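Local coordinates for putative ATPase, AAA family (Prochlorococcus marinus subsp. pastoris str. CCMP1986, PDB 3CTD) that probably acts as a DNA-dependent ATPase of the RarA/MGS1/WRNIP1 subfamily in the response to stalled replication, represented here by its C-terminal part, at the interface of chains A and B. Residues are numbered along the deposited sequence; one frame, centred on the assembly and turned at random. Chains: chain A/B, Putative ATPase, AAA family.

Contact 1: the interface of chains A and B. Residues chain A 111, 114-115, 118; chain B 77, 80-81, 129-130, 132-133.
A:Ser114 OG donates a 3.0 Å hydrogen bond to the backbone carbonyl B:Thr129 O, lying in the carbonyl plane on a lone pair and meeting the carbonyl at 121° to the C=O bond. The hydroxyl reaches it from helix 110-122 because it stands anti to its own backbone N (chi1 170°). B:Thr129 is fixed in turn from within its chain: its OG1, set between backbone N and carbonyl carbon, gives a 2.8 Å bond to B:Cys80 O from above that carbonyl's plane, tying the 3-10 turn 128-130 to helix 68-83. The same OG1 lies 3.3 Å from A:Phe111 CD1, so the threonine faces the ring with its hydroxyl and turns its methyl CG2 toward A:Gln115 CB.

A:Phe111 is the main apolar plug, hiding 139 Å² of its surface. B:Glu81 CB sits over the centre of one ring face, 3.8 Å from the centroid, and the extended glutamate runs outward past the CZ rim, its carboxylate plane 40° from the ring. From another direction A:Phe111 CZ points at the edge of the B:Phe133 ring, 3.6 Å from CE2 and in that ring's plane. A:Gln115 OE1 takes a weak bond from the thiol B:Cys80 SG.

The site seats one aromatic side chain of chain A between two helices and a turn of chain B, and may thereby help hold copies together in a larger assembly.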
loop_
_atom_site.group_PDB
_atom_site.type_symbol
_atom_site.label_atom_id
_atom_site.label_comp_id
_atom_site.label_asym_id
_atom_site.label_seq_id
_atom_site.Cartn_x
_atom_site.Cartn_y
_atom_site.Cartn_z
ATOM N N PHE A 111 10.519 -9.162 14.233
ATOM C CA PHE A 111 10.043 -7.790 14.086
ATOM C C PHE A 111 8.757 -7.619 13.212
ATOM O O PHE A 111 7.930 -6.747 13.490
ATOM C CB PHE A 111 11.185 -6.895 13.581
ATOM C CG PHE A 111 12.222 -6.616 14.612
ATOM C CD1 PHE A 111 11.897 -5.850 15.758
ATOM C CD2 PHE A 111 13.538 -7.101 14.459
ATOM C CE1 PHE A 111 12.870 -5.578 16.756
ATOM C CE2 PHE A 111 14.504 -6.858 15.425
ATOM C CZ PHE A 111 14.183 -6.090 16.590
ATOM N N SER A 114 5.911 -8.860 15.284
ATOM C CA SER A 114 5.615 -7.909 16.326
ATOM C C SER A 114 4.964 -6.661 15.747
ATOM O O SER A 114 3.959 -6.152 16.318
ATOM C CB SER A 114 6.889 -7.538 17.097
ATOM O OG SER A 114 6.635 -6.442 17.963
ATOM N N GLN A 115 5.476 -6.153 14.617
ATOM C CA GLN A 115 4.807 -4.956 14.066
ATOM C C GLN A 115 3.333 -5.225 13.649
ATOM O O GLN A 115 2.436 -4.426 13.860
ATOM C CB GLN A 115 5.615 -4.280 12.936
ATOM C CG GLN A 115 4.717 -3.430 11.954
ATOM C CD GLN A 115 5.495 -2.318 11.296
ATOM O OE1 GLN A 115 6.595 -2.007 11.731
ATOM N NE2 GLN A 115 4.941 -1.716 10.254
ATOM N N LEU A 118 1.235 -5.790 16.923
ATOM C CA LEU A 118 0.961 -4.501 17.543
ATOM C C LEU A 118 0.091 -3.609 16.666
ATOM O O LEU A 118 -0.750 -2.851 17.151
ATOM C CB LEU A 118 2.270 -3.765 17.881
ATOM C CG LEU A 118 3.065 -4.377 19.035
ATOM C CD1 LEU A 118 4.521 -3.949 18.961
ATOM C CD2 LEU A 118 2.442 -3.998 20.363
ATOM N N ILE B 77 13.891 -5.272 7.478
ATOM C CA ILE B 77 14.130 -5.310 8.922
ATOM C C ILE B 77 14.129 -3.939 9.598
ATOM O O ILE B 77 13.437 -3.723 10.581
ATOM C CB ILE B 77 15.463 -6.010 9.236
ATOM C CG1 ILE B 77 15.427 -7.453 8.687
ATOM C CG2 ILE B 77 15.775 -5.948 10.739
ATOM C CD1 ILE B 77 16.754 -8.238 8.896
ATOM N N CYS B 80 10.888 -2.134 10.317
ATOM C CA CYS B 80 10.074 -2.531 11.469
ATOM C C CYS B 80 10.812 -2.336 12.791
ATOM O O CYS B 80 10.208 -1.992 13.819
ATOM C CB CYS B 80 9.561 -3.984 11.330
ATOM S SG CYS B 80 8.429 -4.114 9.898
ATOM N N GLU B 81 12.120 -2.541 12.761
ATOM C CA GLU B 81 12.894 -2.406 13.963
ATOM C C GLU B 81 13.177 -0.951 14.349
ATOM O O GLU B 81 13.127 -0.621 15.527
ATOM C CB GLU B 81 14.191 -3.163 13.837
ATOM C CG GLU B 81 15.150 -2.764 14.897
ATOM C CD GLU B 81 16.375 -3.659 14.986
ATOM O OE1 GLU B 81 16.686 -4.057 16.122
ATOM O OE2 GLU B 81 17.025 -3.963 13.962
ATOM N N THR B 129 8.684 -1.828 18.518
ATOM C CA THR B 129 8.461 -3.230 18.217
ATOM C C THR B 129 9.428 -4.140 18.930
ATOM O O THR B 129 9.224 -5.356 18.887
ATOM C CB THR B 129 8.591 -3.550 16.731
ATOM O OG1 THR B 129 9.922 -3.232 16.303
ATOM C CG2 THR B 129 7.512 -2.773 15.889
ATOM N N LYS B 130 10.478 -3.578 19.549
ATOM C CA LYS B 130 11.445 -4.389 20.350
ATOM C C LYS B 130 10.781 -4.947 21.647
ATOM O O LYS B 130 11.305 -5.851 22.293
ATOM C CB LYS B 130 12.757 -3.611 20.685
ATOM N N ILE B 132 8.532 -6.957 22.064
ATOM C CA ILE B 132 8.233 -8.380 22.047
ATOM C C ILE B 132 9.286 -9.095 22.871
ATOM O O ILE B 132 8.990 -10.093 23.493
ATOM C CB ILE B 132 8.189 -8.946 20.587
ATOM C CG1 ILE B 132 8.085 -10.485 20.565
ATOM C CG2 ILE B 132 9.440 -8.545 19.866
ATOM C CD1 ILE B 132 6.871 -11.035 21.312
ATOM N N PHE B 133 10.514 -8.589 22.867
ATOM C CA PHE B 133 11.597 -9.208 23.650
ATOM C C PHE B 133 11.337 -9.065 25.145
ATOM O O PHE B 133 11.718 -9.930 25.932
ATOM C CB PHE B 133 12.959 -8.611 23.302
ATOM C CG PHE B 133 13.369 -8.834 21.883
ATOM C CD1 PHE B 133 13.809 -10.065 21.464
ATOM C CD2 PHE B 133 13.327 -7.802 20.964
ATOM C CE1 PHE B 133 14.203 -10.275 20.140
ATOM C CE2 PHE B 133 13.698 -8.009 19.628
ATOM C CZ PHE B 133 14.139 -9.235 19.217
#

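Contact 2: the interface of chains A and B. Residues chain A 92-93, 96-97, 115; chain B 88, 91-92, 95.
A:Val92 and B:Val92, the same position in the two copies, meet methyl to methyl at the apolar centre, with A:Val92 CG1 3.9 Å from B:Val92 CG1. Their side chains cross at about a right angle. In both, CG1 is anti to the backbone N (chi1 -176° in A:Val92 and 177° in B:Val92), while CG2 of B:Val92 points a different way, reaching 4.0 Å from A:Val93 CA and also touching A:Ser96. B:Val92 is thus wedged against one turn of the opposing helix and hides 60 Å² of its surface.

A:Ser96 packs against it with its CB and hydroxyl, OG standing 3.5 Å from B:Val92 CG2. That hydroxyl turns back to A:Val92 O at 3.2 Å, from above the carbonyl plane, so it is satisfied within its own helix while its oxygen rests against B:Val92.

Farther out, the amide NE2 of A:Gln115 comes at the CA-CB side of B:Pro88, 3.4 Å from CA. A:Gln115 NE2 also touches the methyl B:Ile91 CG2 at 3.6 Å. A water bridges the rim, 3.2 Å from A:Gln115 NE2 by a nearly straight leg and 3.1 Å from the backbone B:Ile91 N, at the beginning of its helix, by a more bent one.

The patch is formed chiefly by helix 90-104 of each chain packed against the other, with helix 110-122 of chain A and the segment before helix 90-104 of chain B along its border.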
loop_
_atom_site.group_PDB
_atom_site.type_symbol
_atom_site.label_atom_id
_atom_site.label_comp_id
_atom_site.label_asym_id
_atom_site.label_seq_id
_atom_site.Cartn_x
_atom_site.Cartn_y
_atom_site.Cartn_z
ATOM N N VAL A 92 -3.054 -4.406 4.076
ATOM C CA VAL A 92 -1.894 -4.095 3.267
ATOM C C VAL A 92 -0.634 -4.246 4.149
ATOM O O VAL A 92 0.297 -4.969 3.812
ATOM C CB VAL A 92 -1.964 -2.642 2.641
ATOM C CG1 VAL A 92 -0.753 -2.425 1.720
ATOM C CG2 VAL A 92 -3.310 -2.373 1.911
ATOM N N VAL A 93 -0.625 -3.575 5.295
ATOM C CA VAL A 93 0.502 -3.633 6.212
ATOM C C VAL A 93 0.824 -5.064 6.596
ATOM O O VAL A 93 1.999 -5.483 6.523
ATOM C CB VAL A 93 0.224 -2.741 7.445
ATOM C CG1 VAL A 93 1.333 -2.861 8.561
ATOM C CG2 VAL A 93 0.004 -1.302 6.953
ATOM N N SER A 96 2.433 -7.030 3.786
ATOM C CA SER A 96 3.847 -6.672 3.672
ATOM C C SER A 96 4.628 -7.322 4.785
ATOM O O SER A 96 5.701 -7.836 4.544
ATOM C CB SER A 96 4.076 -5.165 3.659
ATOM O OG SER A 96 3.258 -4.485 2.703
ATOM N N CYS A 97 4.123 -7.333 6.010
ATOM C CA CYS A 97 4.868 -8.049 7.045
ATOM C C CYS A 97 5.050 -9.535 6.750
ATOM O O CYS A 97 6.118 -10.035 7.088
ATOM C CB CYS A 97 4.275 -7.886 8.453
ATOM S SG CYS A 97 4.254 -6.209 9.090
ATOM N N GLN A 115 5.476 -6.153 14.617
ATOM C CA GLN A 115 4.807 -4.956 14.066
ATOM C C GLN A 115 3.333 -5.225 13.649
ATOM O O GLN A 115 2.436 -4.426 13.860
ATOM C CB GLN A 115 5.615 -4.280 12.936
ATOM C CG GLN A 115 4.717 -3.430 11.954
ATOM C CD GLN A 115 5.495 -2.318 11.296
ATOM O OE1 GLN A 115 6.595 -2.007 11.731
ATOM N NE2 GLN A 115 4.941 -1.716 10.254
ATOM N N PRO B 88 3.897 2.850 10.071
ATOM C CA PRO B 88 3.813 1.453 9.679
ATOM C C PRO B 88 3.663 1.286 8.160
ATOM O O PRO B 88 3.664 0.180 7.675
ATOM C CB PRO B 88 2.579 0.953 10.423
ATOM C CG PRO B 88 1.751 2.179 10.683
ATOM C CD PRO B 88 2.641 3.366 10.672
ATOM N N ILE B 91 7.111 -0.216 5.927
ATOM C CA ILE B 91 7.331 -1.588 5.472
ATOM C C ILE B 91 6.638 -1.815 4.129
ATOM O O ILE B 91 7.159 -2.529 3.310
ATOM C CB ILE B 91 6.966 -2.688 6.530
ATOM C CG1 ILE B 91 7.414 -4.065 6.077
ATOM C CG2 ILE B 91 5.474 -2.753 6.805
ATOM C CD1 ILE B 91 8.847 -4.312 6.354
ATOM N N VAL B 92 5.494 -1.176 3.891
ATOM C CA VAL B 92 4.823 -1.335 2.607
ATOM C C VAL B 92 5.651 -0.700 1.494
ATOM O O VAL B 92 5.782 -1.271 0.435
ATOM C CB VAL B 92 3.406 -0.691 2.620
ATOM C CG1 VAL B 92 2.723 -0.795 1.219
ATOM C CG2 VAL B 92 2.524 -1.271 3.766
ATOM N N GLN B 95 8.899 -2.719 0.809
ATOM C CA GLN B 95 8.582 -4.003 0.211
ATOM C C GLN B 95 8.280 -3.810 -1.260
ATOM O O GLN B 95 8.674 -4.584 -2.118
ATOM C CB GLN B 95 7.418 -4.699 0.927
ATOM C CG GLN B 95 6.918 -5.933 0.199
ATOM C CD GLN B 95 7.988 -6.989 0.108
ATOM O OE1 GLN B 95 8.686 -7.291 1.108
ATOM N NE2 GLN B 95 8.144 -7.575 -1.085
HETATM O O HOH W 1 7.039 0.319 9.000
#

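Contact 3: the interface of chains A and B. Residues chain A 55-56, 58-59, 62, 110, 114; chain B 132, 135-136.
B:Ile132 pushes into chain A between helices 51-63 and 110-122. With CG1 anti to the backbone N (chi1 171°), the further bend at chi2 (57°) carries its terminal CD1 to helix 51-63, where it lies 3.7 Å from A:Ala59 CB and meets A:Leu58 at about a right angle, 4.0 Å from CG. A:Leu110 crosses the isoleucine at a slant, its CD1 3.9 Å from B:Ile132 CG1, while the CG2 branch faces A:Leu110 and A:Ser114. A:Leu55 closes the base, its CD2 lying 4.0 Å from B:Ile132 CA. An alanine in place of B:Ile132 would probably open a gap among A:Leu58, A:Ala59 and A:Leu110, and leave A:Leu110 freer to turn.

One turn on, the small residues let the backbones come near: A:Ala59 CB rests 3.6 Å from B:Met136 CA, and B:Ala135 CB lies 4.0 Å from A:Tyr56 CA. B:Met136 is engineered and poorly ordered; its bent chain heads toward A:Leu110 and A:Val62, but its position there is doubtful.

No polar bond spans this apolar seam, in which helix 131-139 of chain B packs across helix 51-63 of chain A, beside the start of helix 110-122.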
loop_
_atom_site.group_PDB
_atom_site.type_symbol
_atom_site.label_atom_id
_atom_site.label_comp_id
_atom_site.label_asym_id
_atom_site.label_seq_id
_atom_site.Cartn_x
_atom_site.Cartn_y
_atom_site.Cartn_z
ATOM N N LEU A 55 1.379 -9.096 22.845
ATOM C CA LEU A 55 2.813 -9.448 22.785
ATOM C C LEU A 55 3.053 -10.656 23.661
ATOM O O LEU A 55 3.775 -11.603 23.298
ATOM C CB LEU A 55 3.714 -8.299 23.214
ATOM C CG LEU A 55 3.697 -7.090 22.287
ATOM C CD1 LEU A 55 4.299 -5.965 22.995
ATOM C CD2 LEU A 55 4.480 -7.380 20.978
ATOM N N TYR A 56 2.394 -10.652 24.804
ATOM C CA TYR A 56 2.578 -11.756 25.715
ATOM C C TYR A 56 2.208 -13.068 25.057
ATOM O O TYR A 56 3.046 -13.980 25.021
ATOM C CB TYR A 56 1.813 -11.533 27.004
ATOM C CG TYR A 56 1.958 -12.652 27.957
ATOM C CD1 TYR A 56 3.058 -12.714 28.813
ATOM C CD2 TYR A 56 0.967 -13.652 28.027
ATOM C CE1 TYR A 56 3.192 -13.760 29.707
ATOM C CE2 TYR A 56 1.096 -14.712 28.866
ATOM C CZ TYR A 56 2.203 -14.760 29.722
ATOM O OH TYR A 56 2.296 -15.795 30.602
ATOM N N LEU A 58 1.873 -13.606 21.860
ATOM C CA LEU A 58 2.817 -13.744 20.752
ATOM C C LEU A 58 4.123 -14.415 21.209
ATOM O O LEU A 58 4.547 -15.427 20.621
ATOM C CB LEU A 58 3.077 -12.399 20.030
ATOM C CG LEU A 58 4.054 -12.389 18.840
ATOM C CD1 LEU A 58 3.734 -13.450 17.803
ATOM C CD2 LEU A 58 4.118 -10.975 18.232
ATOM N N ALA A 59 4.735 -13.872 22.259
ATOM C CA ALA A 59 5.987 -14.454 22.812
ATOM C C ALA A 59 5.800 -15.869 23.236
ATOM O O ALA A 59 6.647 -16.709 22.983
ATOM C CB ALA A 59 6.567 -13.626 23.958
ATOM N N VAL A 62 6.019 -18.112 20.063
ATOM C CA VAL A 62 7.312 -18.293 19.478
ATOM C C VAL A 62 8.318 -19.020 20.396
ATOM O O VAL A 62 9.042 -19.865 19.935
ATOM C CB VAL A 62 7.907 -17.016 18.809
ATOM C CG1 VAL A 62 6.868 -15.939 18.557
ATOM C CG2 VAL A 62 9.105 -16.538 19.541
ATOM N N LEU A 110 11.095 -11.823 13.618
ATOM C CA LEU A 110 10.301 -11.548 14.789
ATOM C C LEU A 110 9.748 -10.102 14.761
ATOM O O LEU A 110 8.642 -9.851 15.222
ATOM C CB LEU A 110 11.133 -11.790 16.071
ATOM C CG LEU A 110 10.409 -11.659 17.405
ATOM C CD1 LEU A 110 9.070 -12.482 17.344
ATOM C CD2 LEU A 110 11.293 -12.132 18.559
ATOM N N SER A 114 5.911 -8.860 15.284
ATOM C CA SER A 114 5.615 -7.909 16.326
ATOM C C SER A 114 4.964 -6.661 15.747
ATOM O O SER A 114 3.959 -6.152 16.318
ATOM C CB SER A 114 6.889 -7.538 17.097
ATOM O OG SER A 114 6.635 -6.442 17.963
ATOM N N ILE B 132 8.532 -6.957 22.064
ATOM C CA ILE B 132 8.233 -8.380 22.047
ATOM C C ILE B 132 9.286 -9.095 22.871
ATOM O O ILE B 132 8.990 -10.093 23.493
ATOM C CB ILE B 132 8.189 -8.946 20.587
ATOM C CG1 ILE B 132 8.085 -10.485 20.565
ATOM C CG2 ILE B 132 9.440 -8.545 19.866
ATOM C CD1 ILE B 132 6.871 -11.035 21.312
ATOM N N ALA B 135 8.302 -9.076 26.650
ATOM C CA ALA B 135 7.314 -10.093 26.955
ATOM C C ALA B 135 7.922 -11.492 26.875
ATOM O O ALA B 135 7.557 -12.373 27.639
ATOM C CB ALA B 135 6.116 -9.966 26.034
ATOM N N MET B 136 8.829 -11.695 25.928
ATOM C CA MET B 136 9.548 -12.937 25.817
ATOM C C MET B 136 10.362 -13.207 27.099
ATOM O O MET B 136 10.568 -14.366 27.483
ATOM C CB MET B 136 10.484 -12.805 24.652
ATOM C CG MET B 136 11.009 -14.063 24.123
ATOM S SD MET B 136 11.202 -13.932 22.315
ATOM C CE MET B 136 9.604 -14.609 21.818
#

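Contact 4: the interface of chains A and B. Residues chain A 37-38, 40-41, 44, 57; chain B 146-148, 151.
A:Ser40 OG donates a hydrogen bond across the contact to the backbone carbonyl B:Leu151 O at 3.0 Å. It approaches from about 40° above the carbonyl plane, at 136° to the C=O bond. The hydroxyl stands anti to its backbone N (chi1 166°), on the side of the helix where A:Lys44, one turn on, can bend at its last torsion and bring NZ to a rather short 2.5 Å from A:Ser40 OG, to which it donates. A:Ser40 OG is therefore gripped by a donor while it donates, and the lysine amino group, if charged, may polarise the hydroxyl and strengthen its bond to the carbonyl. An alanine at A:Ser40 would probably leave B:Leu151 O without this donor and set the A:Lys44 amino group free to swing.

Apolar contacts lie alongside. B:Val147 settles on helix 35-47, its CG1 3.7 Å from A:Ala41 CB and its CG2 3.9 Å from A:Val38 CG2. The methylene A:Lys44 CD rests 3.8 Å from B:Leu151 CA.

The aromatic contact is made by the six-membered ring of A:Trp57, whose CZ2 rim meets B:Pro148 CD tip to tip at 3.7 Å. A:Ala41 CB lies over one face of the indole, 3.6 Å above its plane and toward the rim, which may help hold its tilt.

The site clasps the 147-151 stretch of chain B against two helices of chain A, and may steady that segment within the assembly.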
loop_
_atom_site.group_PDB
_atom_site.type_symbol
_atom_site.label_atom_id
_atom_site.label_comp_id
_atom_site.label_asym_id
_atom_site.label_seq_id
_atom_site.Cartn_x
_atom_site.Cartn_y
_atom_site.Cartn_z
ATOM N N ASP A 37 -5.596 -22.758 21.790
ATOM C CA ASP A 37 -5.967 -21.935 22.936
ATOM C C ASP A 37 -5.060 -20.733 23.040
ATOM O O ASP A 37 -5.494 -19.660 23.453
ATOM C CB ASP A 37 -5.896 -22.761 24.235
ATOM C CG ASP A 37 -7.028 -23.770 24.353
ATOM O OD1 ASP A 37 -8.032 -23.618 23.643
ATOM O OD2 ASP A 37 -6.933 -24.708 25.174
ATOM N N VAL A 38 -3.784 -20.898 22.701
ATOM C CA VAL A 38 -2.881 -19.758 22.807
ATOM C C VAL A 38 -3.174 -18.772 21.693
ATOM O O VAL A 38 -3.209 -17.572 21.942
ATOM C CB VAL A 38 -1.385 -20.133 22.778
ATOM C CG1 VAL A 38 -0.562 -18.881 22.897
ATOM C CG2 VAL A 38 -1.052 -21.092 23.922
ATOM N N SER A 40 -5.877 -18.385 20.104
ATOM C CA SER A 40 -7.141 -17.761 20.436
ATOM C C SER A 40 -6.913 -16.621 21.442
ATOM O O SER A 40 -7.439 -15.522 21.279
ATOM C CB SER A 40 -8.123 -18.787 21.006
ATOM O OG SER A 40 -9.216 -18.111 21.611
ATOM N N ALA A 41 -6.125 -16.860 22.484
ATOM C CA ALA A 41 -5.928 -15.795 23.473
ATOM C C ALA A 41 -5.285 -14.567 22.799
ATOM O O ALA A 41 -5.685 -13.413 23.042
ATOM C CB ALA A 41 -5.088 -16.292 24.627
ATOM N N LYS A 44 -7.943 -12.845 20.487
ATOM C CA LYS A 44 -8.902 -12.096 21.324
ATOM C C LYS A 44 -8.247 -10.883 21.970
ATOM O O LYS A 44 -8.907 -9.888 22.211
ATOM C CB LYS A 44 -9.535 -12.956 22.423
ATOM C CG LYS A 44 -10.344 -14.124 21.938
ATOM C CD LYS A 44 -10.462 -15.164 23.040
ATOM C CE LYS A 44 -11.685 -16.019 22.794
ATOM N NZ LYS A 44 -11.469 -16.939 21.658
ATOM N N TRP A 57 0.991 -13.183 24.514
ATOM C CA TRP A 57 0.638 -14.438 23.801
ATOM C C TRP A 57 1.535 -14.674 22.585
ATOM O O TRP A 57 1.949 -15.803 22.340
ATOM C CB TRP A 57 -0.851 -14.536 23.458
ATOM C CG TRP A 57 -1.670 -14.415 24.753
ATOM C CD1 TRP A 57 -2.505 -13.393 25.103
ATOM C CD2 TRP A 57 -1.658 -15.329 25.880
ATOM N NE1 TRP A 57 -3.030 -13.622 26.356
ATOM C CE2 TRP A 57 -2.522 -14.793 26.860
ATOM C CE3 TRP A 57 -0.986 -16.526 26.156
ATOM C CZ2 TRP A 57 -2.733 -15.409 28.111
ATOM C CZ3 TRP A 57 -1.215 -17.164 27.407
ATOM C CH2 TRP A 57 -2.063 -16.587 28.366
ATOM N N LEU B 146 -0.627 -20.697 31.745
ATOM C CA LEU B 146 -1.818 -21.399 31.188
ATOM C C LEU B 146 -2.810 -20.414 30.618
ATOM O O LEU B 146 -2.789 -19.232 30.983
ATOM C CB LEU B 146 -2.529 -22.235 32.239
ATOM C CG LEU B 146 -1.794 -23.540 32.550
ATOM C CD1 LEU B 146 -2.558 -24.305 33.661
ATOM C CD2 LEU B 146 -1.563 -24.403 31.262
ATOM N N VAL B 147 -3.656 -20.858 29.699
ATOM C CA VAL B 147 -4.496 -19.868 29.085
ATOM C C VAL B 147 -5.692 -19.658 29.965
ATOM O O VAL B 147 -6.275 -20.614 30.420
ATOM C CB VAL B 147 -4.875 -20.215 27.631
ATOM C CG1 VAL B 147 -5.691 -19.076 27.043
ATOM C CG2 VAL B 147 -3.646 -20.414 26.812
ATOM N N PRO B 148 -6.048 -18.399 30.240
ATOM C CA PRO B 148 -7.284 -18.283 31.025
ATOM C C PRO B 148 -8.468 -18.926 30.295
ATOM O O PRO B 148 -8.557 -18.822 29.065
ATOM C CB PRO B 148 -7.478 -16.769 31.170
ATOM C CG PRO B 148 -6.057 -16.189 31.048
ATOM C CD PRO B 148 -5.256 -17.151 30.198
ATOM N N LEU B 151 -10.511 -17.231 27.525
ATOM C CA LEU B 151 -9.696 -16.835 26.391
ATOM C C LEU B 151 -9.341 -18.028 25.537
ATOM O O LEU B 151 -8.693 -17.863 24.517
ATOM C CB LEU B 151 -8.403 -16.146 26.821
ATOM C CG LEU B 151 -8.562 -14.834 27.591
ATOM C CD1 LEU B 151 -7.194 -14.215 27.927
ATOM C CD2 LEU B 151 -9.458 -13.886 26.847
#

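Contact 1 and contact 3 are neighbours, their C-alpha centres about 9 Å apart, and share A:Ser114 and B:Ile132; contact 2 lies about 12 Å from contact 1 and shares A:Gln115 with it. Helix 110-122 of chain A thus runs through all three. Contact 4 stands apart, about 14 Å from contact 3 and 26 Å from contact 2, but helix 51-63 of chain A serves both contact 3 and contact 4. Together the four form a long, largely helical interface to which the two chains do not contribute symmetrically; the deposited assembly holds four copies, and may or may not be the biological one.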